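Local coordinates for abietadiene synthase, chloroplastic (Abies grandis, PDB 3S9V), which belongs to the plant terpene synthases, predominantly helical enzymes whose chain combines a terpene synthase N-terminal domain with a metal-binding domain, at residues 266-271 and 309-314; 281-286 and 465-470; 295-300 and 328-333; 315-320 and 353-358. All coordinates share one frame; numbering follows the deposited sequence.

Contact 1 (266-271 and 309-314); sequences YPLDLF and IGWARE
The carbonyl oxygen of W311 is gripped by two backbone N-H groups at once. F271 N lies 3.1 Å from W311 O and donates at 158°, while L270 N, equally far from W311 O, makes a weaker, more bent bond. Both donors belong to the first turn of helix 269-282, for which L268 is the N-cap residue, so a carbonyl from a distant loop satisfies N-H groups that a helix start cannot satisfy internally. Two residues on, R313 N donates to the syn lone pair of D269 OD2 at 3.0 Å; D269 OD1 is held by the hydroxyl of Y299. The setting is the terpene synthase N-terminal domain, a helical domain of the alpha-barrel type, and here a helix start is tied to the irregular loop between helices 290-301 and 320-332. R313 bends at chi2 (92°), which carries its guanidinium over P267, a residue preceded by a cis peptide bond; P267 CG sits beneath one face, 3.4 Å from R313 NH1, and the far end reaches a salt bridge with D225. P267 O instead meets the W311 indole at its edge, in plane, 3.6 Å from W311 CD1. The apolar side is closed by L270, whose CD1 comes within 3.9 Å of I309 CD1, and by F271 CB, 3.7 Å from W311 CB.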
# COMPACT_ATOMS: atom_id res chain seq x y z
N TYR A 266 22.42 -10.50 2.03
CA TYR A 266 21.72 -11.33 3.00
C TYR A 266 22.05 -10.80 4.39
O TYR A 266 23.09 -10.19 4.59
CB TYR A 266 22.19 -12.78 2.87
CG TYR A 266 21.12 -13.82 3.12
CD1 TYR A 266 20.00 -13.91 2.29
CD2 TYR A 266 21.21 -14.69 4.21
CE1 TYR A 266 18.98 -14.85 2.55
CE2 TYR A 266 20.20 -15.63 4.47
CZ TYR A 266 19.09 -15.70 3.63
OH TYR A 266 18.11 -16.62 3.89
N PRO A 267 21.13 -10.99 5.35
CA PRO A 267 19.84 -11.66 5.15
C PRO A 267 18.80 -10.70 4.56
O PRO A 267 19.11 -9.54 4.26
CB PRO A 267 19.48 -12.15 6.56
CG PRO A 267 20.08 -11.08 7.44
CD PRO A 267 21.43 -10.82 6.79
N LEU A 268 17.57 -11.18 4.40
CA LEU A 268 16.51 -10.36 3.82
C LEU A 268 15.19 -10.50 4.59
O LEU A 268 14.11 -10.28 4.03
CB LEU A 268 16.30 -10.76 2.36
CG LEU A 268 17.53 -10.64 1.45
CD1 LEU A 268 17.23 -11.24 0.09
CD2 LEU A 268 17.94 -9.17 1.32
N ASP A 269 15.30 -10.85 5.87
CA ASP A 269 14.15 -11.09 6.73
C ASP A 269 13.10 -10.00 6.90
O ASP A 269 11.91 -10.30 7.00
CB ASP A 269 14.63 -11.57 8.11
CG ASP A 269 15.62 -10.61 8.75
OD1 ASP A 269 15.72 -10.61 10.00
OD2 ASP A 269 16.31 -9.86 8.02
N LEU A 270 13.50 -8.73 6.96
CA LEU A 270 12.52 -7.66 7.14
C LEU A 270 11.90 -7.29 5.80
O LEU A 270 10.69 -7.02 5.69
CB LEU A 270 13.18 -6.42 7.75
CG LEU A 270 13.97 -6.56 9.05
CD1 LEU A 270 14.25 -5.16 9.58
CD2 LEU A 270 13.17 -7.35 10.08
N PHE A 271 12.74 -7.27 4.77
CA PHE A 271 12.28 -6.96 3.44
C PHE A 271 11.26 -8.02 2.99
O PHE A 271 10.17 -7.69 2.52
CB PHE A 271 13.49 -6.90 2.50
CG PHE A 271 13.15 -6.89 1.04
CD1 PHE A 271 12.15 -6.07 0.54
CD2 PHE A 271 13.85 -7.69 0.15
CE1 PHE A 271 11.85 -6.04 -0.81
CE2 PHE A 271 13.56 -7.68 -1.21
CZ PHE A 271 12.55 -6.85 -1.70
N ILE A 309 14.58 1.12 9.83
CA ILE A 309 15.13 -0.21 9.63
C ILE A 309 15.67 -0.38 8.24
O ILE A 309 15.43 0.45 7.36
CB ILE A 309 14.07 -1.30 9.89
CG1 ILE A 309 12.87 -1.09 8.97
CG2 ILE A 309 13.61 -1.22 11.34
CD1 ILE A 309 11.80 -2.21 9.05
N GLY A 310 16.41 -1.46 8.05
CA GLY A 310 16.96 -1.76 6.74
C GLY A 310 16.19 -2.96 6.24
O GLY A 310 15.07 -3.20 6.67
N TRP A 311 16.81 -3.73 5.35
CA TRP A 311 16.16 -4.90 4.79
C TRP A 311 16.42 -6.14 5.64
O TRP A 311 15.70 -7.13 5.55
CB TRP A 311 16.65 -5.12 3.36
CG TRP A 311 18.14 -5.04 3.22
CD1 TRP A 311 19.03 -6.06 3.31
CD2 TRP A 311 18.91 -3.86 2.97
NE1 TRP A 311 20.31 -5.60 3.13
CE2 TRP A 311 20.26 -4.25 2.92
CE3 TRP A 311 18.58 -2.50 2.79
CZ2 TRP A 311 21.30 -3.33 2.69
CZ3 TRP A 311 19.62 -1.59 2.56
CH2 TRP A 311 20.96 -2.01 2.51
N ALA A 312 17.46 -6.06 6.47
CA ALA A 312 17.84 -7.17 7.34
C ALA A 312 17.88 -6.72 8.79
O ALA A 312 18.18 -5.56 9.07
CB ALA A 312 19.20 -7.71 6.94
N ARG A 313 17.58 -7.65 9.69
CA ARG A 313 17.61 -7.39 11.12
C ARG A 313 18.94 -6.73 11.46
O ARG A 313 19.98 -7.13 10.96
CB ARG A 313 17.45 -8.71 11.89
CG ARG A 313 18.41 -9.82 11.43
CD ARG A 313 19.71 -9.82 12.23
NE ARG A 313 20.71 -10.75 11.69
CZ ARG A 313 21.50 -10.49 10.65
NH1 ARG A 313 21.43 -9.32 10.02
NH2 ARG A 313 22.37 -11.40 10.23
N GLU A 314 18.90 -5.71 12.31
CA GLU A 314 20.10 -5.00 12.73
C GLU A 314 20.99 -4.63 11.54
O GLU A 314 22.19 -4.87 11.57
CB GLU A 314 20.91 -5.83 13.73
CG GLU A 314 20.22 -7.09 14.28
CD GLU A 314 19.01 -6.80 15.16
OE1 GLU A 314 18.00 -6.27 14.67
OE2 GLU A 314 19.09 -7.12 16.37

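Contact 2 (281-286 and 465-470); sequences ERLGID and ELAKLD
L283 and I285 flank the glycine of a Schellman motif, and both reach A467 of the long helix 461-491. The motif ends helix 269-282: G284 takes a positive phi of 77°, a value glycine adopts readily, and G284 N bonds back to E281 O at 2.9 Å. L283 sets its CG anti to its own carbonyl carbon, beside the backbone N, and its CB and both methyls face the small methyl of the alanine from one side: L283 CB is 3.8 Å from A467 CB, and the leucine methyls lie only slightly farther off. Y437 and I438 of helix 430-440 also touch L283, and I438 packs against A467 as well, while I40 of helix 29-46 touches L466. I285 divides its branches between two neighbours on helix 461-491. With chi1 at 54°, CG1 lies between the backbone N and the carbonyl carbon, while the CG2 branch points at the helix backbone, 3.6 Å from A467 CA. Near the same methyl, D470 OD2 comes within 4.0 Å of I285 CG2, and R287 holds the carboxylate in a salt bridge. No direct hydrogen bond spans the two segments. A water supplies the polar link, donating to L283 O at 2.7 Å and to A467 O at 2.8 Å. The other I285 branch runs out fully extended and crosses L466 at a slant, I285 CD1 stopping 3.8 Å from L466 CD2.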
# COMPACT_ATOMS: atom_id res chain seq x y z
N GLU A 281 -2.10 -7.92 1.19
CA GLU A 281 -3.08 -6.92 1.59
C GLU A 281 -3.55 -6.14 0.35
O GLU A 281 -4.75 -6.00 0.13
CB GLU A 281 -2.50 -5.95 2.62
CG GLU A 281 -2.18 -6.61 3.96
CD GLU A 281 -1.81 -5.60 5.04
OE1 GLU A 281 -0.92 -4.75 4.78
OE2 GLU A 281 -2.39 -5.67 6.14
N ARG A 282 -2.60 -5.67 -0.45
CA ARG A 282 -2.90 -4.91 -1.67
C ARG A 282 -3.70 -5.73 -2.70
O ARG A 282 -4.47 -5.16 -3.47
CB ARG A 282 -1.62 -4.43 -2.35
CG ARG A 282 -0.82 -3.43 -1.55
CD ARG A 282 0.44 -3.04 -2.30
NE ARG A 282 0.21 -2.05 -3.35
CZ ARG A 282 1.15 -1.62 -4.19
NH1 ARG A 282 2.38 -2.11 -4.11
NH2 ARG A 282 0.87 -0.68 -5.08
N LEU A 283 -3.49 -7.04 -2.71
CA LEU A 283 -4.22 -7.92 -3.63
C LEU A 283 -5.60 -8.27 -3.07
O LEU A 283 -6.39 -8.93 -3.73
CB LEU A 283 -3.43 -9.20 -3.90
CG LEU A 283 -2.23 -9.09 -4.85
CD1 LEU A 283 -1.54 -10.45 -4.94
CD2 LEU A 283 -2.70 -8.63 -6.23
N GLY A 284 -5.86 -7.85 -1.83
CA GLY A 284 -7.15 -8.09 -1.20
C GLY A 284 -7.45 -9.47 -0.65
O GLY A 284 -8.62 -9.78 -0.39
N ILE A 285 -6.43 -10.30 -0.46
CA ILE A 285 -6.61 -11.66 0.04
C ILE A 285 -6.05 -11.90 1.43
O ILE A 285 -5.93 -13.05 1.88
CB ILE A 285 -5.97 -12.69 -0.91
CG1 ILE A 285 -4.50 -12.33 -1.15
CG2 ILE A 285 -6.72 -12.72 -2.24
CD1 ILE A 285 -3.74 -13.32 -2.02
N ASP A 286 -5.70 -10.82 2.13
CA ASP A 286 -5.13 -10.90 3.46
C ASP A 286 -6.04 -11.50 4.54
O ASP A 286 -5.54 -12.01 5.55
CB ASP A 286 -4.68 -9.50 3.90
CG ASP A 286 -5.83 -8.51 3.97
OD1 ASP A 286 -6.13 -8.03 5.09
OD2 ASP A 286 -6.44 -8.20 2.91
N GLU A 465 -2.93 -15.63 -8.63
CA GLU A 465 -3.94 -16.61 -9.00
C GLU A 465 -5.05 -16.57 -7.95
O GLU A 465 -6.23 -16.56 -8.29
CB GLU A 465 -3.31 -18.00 -9.05
CG GLU A 465 -4.28 -19.10 -9.47
CD GLU A 465 -3.61 -20.46 -9.56
OE1 GLU A 465 -4.30 -21.43 -9.95
OE2 GLU A 465 -2.41 -20.56 -9.24
N LEU A 466 -4.66 -16.55 -6.68
CA LEU A 466 -5.65 -16.52 -5.61
C LEU A 466 -6.43 -15.20 -5.59
O LEU A 466 -7.64 -15.20 -5.36
CB LEU A 466 -4.97 -16.72 -4.26
CG LEU A 466 -5.90 -16.65 -3.06
CD1 LEU A 466 -6.99 -17.72 -3.18
CD2 LEU A 466 -5.09 -16.84 -1.79
N ALA A 467 -5.74 -14.09 -5.84
CA ALA A 467 -6.36 -12.77 -5.86
C ALA A 467 -7.47 -12.67 -6.91
O ALA A 467 -8.50 -12.04 -6.69
CB ALA A 467 -5.31 -11.70 -6.11
N LYS A 468 -7.24 -13.29 -8.07
CA LYS A 468 -8.23 -13.25 -9.14
C LYS A 468 -9.41 -14.16 -8.83
O LYS A 468 -10.57 -13.75 -8.94
CB LYS A 468 -7.58 -13.65 -10.47
CG LYS A 468 -6.55 -12.64 -10.97
CD LYS A 468 -6.01 -13.02 -12.34
CE LYS A 468 -5.09 -11.94 -12.89
NZ LYS A 468 -4.47 -12.34 -14.18
N LEU A 469 -9.13 -15.39 -8.42
CA LEU A 469 -10.18 -16.34 -8.09
C LEU A 469 -11.05 -15.81 -6.95
O LEU A 469 -12.28 -15.92 -6.97
CB LEU A 469 -9.58 -17.69 -7.69
CG LEU A 469 -9.02 -18.57 -8.81
CD1 LEU A 469 -8.25 -19.74 -8.23
CD2 LEU A 469 -10.16 -19.07 -9.69
N ASP A 470 -10.41 -15.22 -5.94
CA ASP A 470 -11.14 -14.71 -4.79
C ASP A 470 -11.95 -13.47 -5.13
O ASP A 470 -13.08 -13.32 -4.67
CB ASP A 470 -10.16 -14.41 -3.64
CG ASP A 470 -10.88 -14.18 -2.30
OD1 ASP A 470 -11.67 -15.05 -1.89
OD2 ASP A 470 -10.63 -13.14 -1.65
O HOH W 1 -8.65 -10.26 -4.48

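Contact 3 (295-300 and 328-333); sequences EALDYV and RILRLH
L297 lays one of its methyls over the imidazole of H333: CD1 stands 3.6 Å from the centroid of the H333 ring and 18° off the ring normal, a CH-pi contact made over the face. The closest ring atom is H333 CG, 3.4 Å from L297 CD1, so the methyl is shifted toward the attached end of the imidazole. The ring is steadied at its other end by E281, whose OE2 is hydrogen-bonded to H333 NE2; that carboxylate may also polarise the imidazole. The second methyl of L297 faces the helix before H333. With CG anti to the carbonyl carbon (chi1 -66°) and the chain extended beyond it, the isopropyl fork reaches toward helix 320-332, and CD2 meets I329 CG2 at 3.6 Å, the two side chains crossing nearly at a right angle. L330 comes from the opposite direction and slides alongside, its CD2 lying 3.8 Å from the carbonyl oxygen of L297. A turn farther along helix 290-301 the packing is looser, V300 CG1 standing 4.3 Å from L330 CD1. The axes of the short segments 295-300 and 328-332 pass 10.9 Å apart at 114°, so the side chains bridge a wide separation. Helix 269-282 also packs here, with V277 and D278 against I329 and L274 against V300, while Y335 touches both L297 and L330. The result is a modest, mainly apolar contact between two steeply crossed helices that follow each other in the chain, consistent with the alpha-barrel packing known for the N-terminal domain of terpene synthases.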
# COMPACT_ATOMS: atom_id res chain seq x y z
N GLU A 295 2.20 -13.33 12.89
CA GLU A 295 3.50 -13.91 13.22
C GLU A 295 4.65 -13.17 12.51
O GLU A 295 5.72 -12.98 13.08
CB GLU A 295 3.51 -15.39 12.84
CG GLU A 295 4.43 -16.26 13.70
CD GLU A 295 4.33 -17.74 13.37
OE1 GLU A 295 4.81 -18.16 12.29
OE2 GLU A 295 3.75 -18.49 14.18
N ALA A 296 4.41 -12.75 11.28
CA ALA A 296 5.42 -12.05 10.50
C ALA A 296 5.68 -10.63 11.01
O ALA A 296 6.82 -10.19 11.08
CB ALA A 296 5.01 -12.02 9.03
N LEU A 297 4.61 -9.92 11.35
CA LEU A 297 4.73 -8.55 11.85
C LEU A 297 5.32 -8.49 13.27
O LEU A 297 6.02 -7.53 13.60
CB LEU A 297 3.38 -7.83 11.81
CG LEU A 297 2.82 -7.59 10.40
CD1 LEU A 297 1.49 -6.88 10.51
CD2 LEU A 297 3.80 -6.73 9.57
N ASP A 298 5.03 -9.49 14.10
CA ASP A 298 5.59 -9.53 15.45
C ASP A 298 7.12 -9.60 15.31
O ASP A 298 7.86 -8.95 16.05
CB ASP A 298 5.12 -10.77 16.23
CG ASP A 298 3.70 -10.63 16.77
OD1 ASP A 298 3.23 -9.49 16.95
OD2 ASP A 298 3.07 -11.68 17.04
N TYR A 299 7.56 -10.41 14.36
CA TYR A 299 8.98 -10.59 14.09
C TYR A 299 9.60 -9.26 13.68
O TYR A 299 10.61 -8.84 14.25
CB TYR A 299 9.18 -11.62 12.98
CG TYR A 299 10.63 -11.85 12.61
CD1 TYR A 299 11.38 -12.85 13.23
CD2 TYR A 299 11.25 -11.06 11.63
CE1 TYR A 299 12.72 -13.06 12.89
CE2 TYR A 299 12.58 -11.26 11.28
CZ TYR A 299 13.31 -12.26 11.91
OH TYR A 299 14.62 -12.47 11.55
N VAL A 300 9.01 -8.60 12.69
CA VAL A 300 9.54 -7.33 12.23
C VAL A 300 9.57 -6.29 13.34
O VAL A 300 10.55 -5.55 13.47
CB VAL A 300 8.72 -6.77 11.05
CG1 VAL A 300 9.24 -5.38 10.65
CG2 VAL A 300 8.80 -7.74 9.87
N ARG A 328 4.01 2.15 7.96
CA ARG A 328 2.59 2.09 7.62
C ARG A 328 1.90 0.80 8.06
O ARG A 328 0.85 0.84 8.72
CB ARG A 328 2.36 2.27 6.11
CG ARG A 328 0.88 2.28 5.70
CD ARG A 328 0.72 2.53 4.21
NE ARG A 328 1.60 1.63 3.48
CZ ARG A 328 1.28 0.40 3.09
NH1 ARG A 328 2.18 -0.34 2.46
NH2 ARG A 328 0.06 -0.07 3.30
N ILE A 329 2.47 -0.34 7.68
CA ILE A 329 1.88 -1.63 8.03
C ILE A 329 1.86 -1.93 9.53
O ILE A 329 0.87 -2.46 10.03
CB ILE A 329 2.58 -2.77 7.29
CG1 ILE A 329 2.37 -2.59 5.78
CG2 ILE A 329 2.03 -4.12 7.76
CD1 ILE A 329 3.06 -3.63 4.91
N LEU A 330 2.94 -1.61 10.24
CA LEU A 330 2.98 -1.84 11.68
C LEU A 330 1.99 -0.91 12.37
O LEU A 330 1.34 -1.28 13.36
CB LEU A 330 4.39 -1.61 12.24
CG LEU A 330 5.44 -2.67 11.85
CD1 LEU A 330 6.80 -2.27 12.36
CD2 LEU A 330 5.04 -4.02 12.44
N ARG A 331 1.87 0.31 11.85
CA ARG A 331 0.94 1.26 12.42
C ARG A 331 -0.49 0.79 12.23
O ARG A 331 -1.28 0.77 13.17
CB ARG A 331 1.11 2.64 11.79
CG ARG A 331 -0.10 3.55 12.00
CD ARG A 331 0.24 5.00 11.73
NE ARG A 331 1.08 5.54 12.78
CZ ARG A 331 1.51 6.79 12.83
NH1 ARG A 331 2.27 7.19 13.84
NH2 ARG A 331 1.18 7.64 11.86
N LEU A 332 -0.83 0.40 11.00
CA LEU A 332 -2.19 -0.05 10.74
C LEU A 332 -2.54 -1.29 11.55
O LEU A 332 -3.71 -1.50 11.88
CB LEU A 332 -2.41 -0.31 9.25
CG LEU A 332 -2.45 0.95 8.37
CD1 LEU A 332 -2.52 0.58 6.91
CD2 LEU A 332 -3.65 1.81 8.77
N HIS A 333 -1.55 -2.10 11.89
CA HIS A 333 -1.84 -3.31 12.67
C HIS A 333 -1.75 -3.16 14.18
O HIS A 333 -1.66 -4.15 14.90
CB HIS A 333 -0.95 -4.46 12.19
CG HIS A 333 -1.38 -5.02 10.87
ND1 HIS A 333 -2.08 -6.20 10.76
CD2 HIS A 333 -1.25 -4.53 9.62
CE1 HIS A 333 -2.38 -6.41 9.49
NE2 HIS A 333 -1.88 -5.42 8.78

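Contact 4 (315-320 and 353-358); sequences NPVPDI and FCFLGQ
I320 and C354 meet where two loops converge at the start of helix 320-332, on the DxDD sequence motif of class II terpene synthases, which D319 opens. The tight part is here. I320 N donates to C354 O at 3.0 Å and 162°, and D319 CA adds a CA-H...O contact to the same oxygen. With CG1 of I320 anti to the backbone N (chi1 -155°), its CG2 falls between the backbone N and the carbonyl carbon and meets the opposite backbone, where I320 CG2 and C354 CA are only 3.4 Å apart, closer than carbons usually pack. D319 is the N-cap of the helix, its OD2 accepting the N-H of D322; its CB meanwhile presses on the F355 ring, 3.7 Å from F355 CE2. The packing is less close at V317, which crosses the same ring at about a right angle, its CG2 staying 4.1 Å from F355 CE2. On the solvent side, a type II turn from F355 to Q358 carries L356 and G357 outward. There the loops are joined through water, which donates to P318 O at 2.8 Å and accepts from L356 N at 2.9 Å.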
# COMPACT_ATOMS: atom_id res chain seq x y z
N ASN A 315 20.39 -4.05 10.50
CA ASN A 315 21.15 -3.65 9.32
C ASN A 315 22.07 -2.48 9.69
O ASN A 315 21.73 -1.64 10.52
CB ASN A 315 20.19 -3.23 8.20
CG ASN A 315 20.79 -3.45 6.82
OD1 ASN A 315 21.11 -4.57 6.44
ND2 ASN A 315 20.93 -2.36 6.06
N PRO A 316 23.26 -2.41 9.08
CA PRO A 316 24.21 -1.33 9.36
C PRO A 316 23.59 0.05 9.10
O PRO A 316 23.87 1.01 9.80
CB PRO A 316 25.36 -1.61 8.39
CG PRO A 316 25.27 -3.08 8.17
CD PRO A 316 23.80 -3.34 8.07
N VAL A 317 22.76 0.14 8.06
CA VAL A 317 22.10 1.39 7.71
C VAL A 317 20.65 1.14 7.33
O VAL A 317 20.32 0.17 6.65
CB VAL A 317 22.80 2.09 6.51
CG1 VAL A 317 24.29 2.21 6.77
CG2 VAL A 317 22.56 1.32 5.22
N PRO A 318 19.74 2.02 7.79
CA PRO A 318 18.33 1.84 7.47
C PRO A 318 18.06 2.46 6.11
O PRO A 318 18.89 3.22 5.61
CB PRO A 318 17.63 2.59 8.59
CG PRO A 318 18.54 3.78 8.77
CD PRO A 318 19.92 3.14 8.74
N ASP A 319 16.92 2.13 5.51
CA ASP A 319 16.55 2.72 4.23
C ASP A 319 15.10 3.16 4.30
O ASP A 319 14.27 2.53 4.95
CB ASP A 319 16.75 1.73 3.08
CG ASP A 319 15.76 0.59 3.11
OD1 ASP A 319 15.92 -0.31 3.96
OD2 ASP A 319 14.83 0.61 2.29
N ILE A 320 14.79 4.26 3.62
CA ILE A 320 13.45 4.81 3.64
C ILE A 320 12.37 3.86 3.12
O ILE A 320 11.22 3.92 3.57
CB ILE A 320 13.39 6.14 2.86
CG1 ILE A 320 12.23 7.00 3.37
CG2 ILE A 320 13.23 5.86 1.37
CD1 ILE A 320 12.22 8.39 2.79
N PHE A 353 15.22 11.15 0.94
CA PHE A 353 16.02 10.26 0.11
C PHE A 353 16.05 8.86 0.74
O PHE A 353 15.72 8.70 1.91
CB PHE A 353 17.42 10.86 -0.04
CG PHE A 353 17.42 12.22 -0.70
CD1 PHE A 353 17.37 12.35 -2.08
CD2 PHE A 353 17.41 13.38 0.07
CE1 PHE A 353 17.31 13.60 -2.69
CE2 PHE A 353 17.35 14.64 -0.52
CZ PHE A 353 17.30 14.75 -1.91
N CYS A 354 16.44 7.86 -0.05
CA CYS A 354 16.45 6.48 0.43
C CYS A 354 17.48 6.20 1.53
O CYS A 354 17.27 5.30 2.36
CB CYS A 354 16.66 5.53 -0.76
SG CYS A 354 16.11 3.82 -0.48
N PHE A 355 18.57 6.95 1.55
CA PHE A 355 19.59 6.76 2.58
C PHE A 355 20.04 8.07 3.20
O PHE A 355 20.05 9.11 2.55
CB PHE A 355 20.81 6.04 1.99
CG PHE A 355 20.51 4.64 1.53
CD1 PHE A 355 20.22 4.38 0.20
CD2 PHE A 355 20.51 3.59 2.44
CE1 PHE A 355 19.94 3.08 -0.23
CE2 PHE A 355 20.22 2.28 2.02
CZ PHE A 355 19.93 2.03 0.68
N LEU A 356 20.42 8.03 4.47
CA LEU A 356 20.89 9.22 5.16
C LEU A 356 22.18 9.67 4.47
O LEU A 356 23.03 8.84 4.14
CB LEU A 356 21.14 8.92 6.65
CG LEU A 356 21.71 10.03 7.54
CD1 LEU A 356 21.39 9.73 9.00
CD2 LEU A 356 23.21 10.15 7.36
N GLY A 357 22.30 10.97 4.24
CA GLY A 357 23.50 11.50 3.62
C GLY A 357 23.72 11.23 2.14
O GLY A 357 24.85 11.35 1.66
N GLN A 358 22.67 10.85 1.42
CA GLN A 358 22.79 10.59 -0.01
C GLN A 358 21.64 11.25 -0.76
O GLN A 358 20.65 11.64 -0.15
CB GLN A 358 22.77 9.09 -0.28
CG GLN A 358 24.04 8.37 0.14
CD GLN A 358 24.00 6.90 -0.20
OE1 GLN A 358 23.60 6.52 -1.31
NE2 GLN A 358 24.43 6.06 0.74
O HOH W 2 20.44 5.50 5.95

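In the fold
Short polar bridges join the four contacts into a chain. Contacts 1 and 4 lie side by side, their centres 13 Å apart, and share the I309 O to D319 N bond of 2.9 Å; there W311 CE3 also packs 3.6 Å from D319 OD1. DxDD marks the class II site in relatives, so contacts 1 and 4 probably lie beside that site, whereas contacts 2 and 3 do not reach D319. Contact 3 meets contact 1 through D269 OD1 and Y299 OH, 2.7 Å apart, and contact 2 through E281 OE2 and H333 NE2, also 2.7 Å apart. Helix 269-282 serves contact 1 at its start and contact 2 at its end, with centres 26 Å apart.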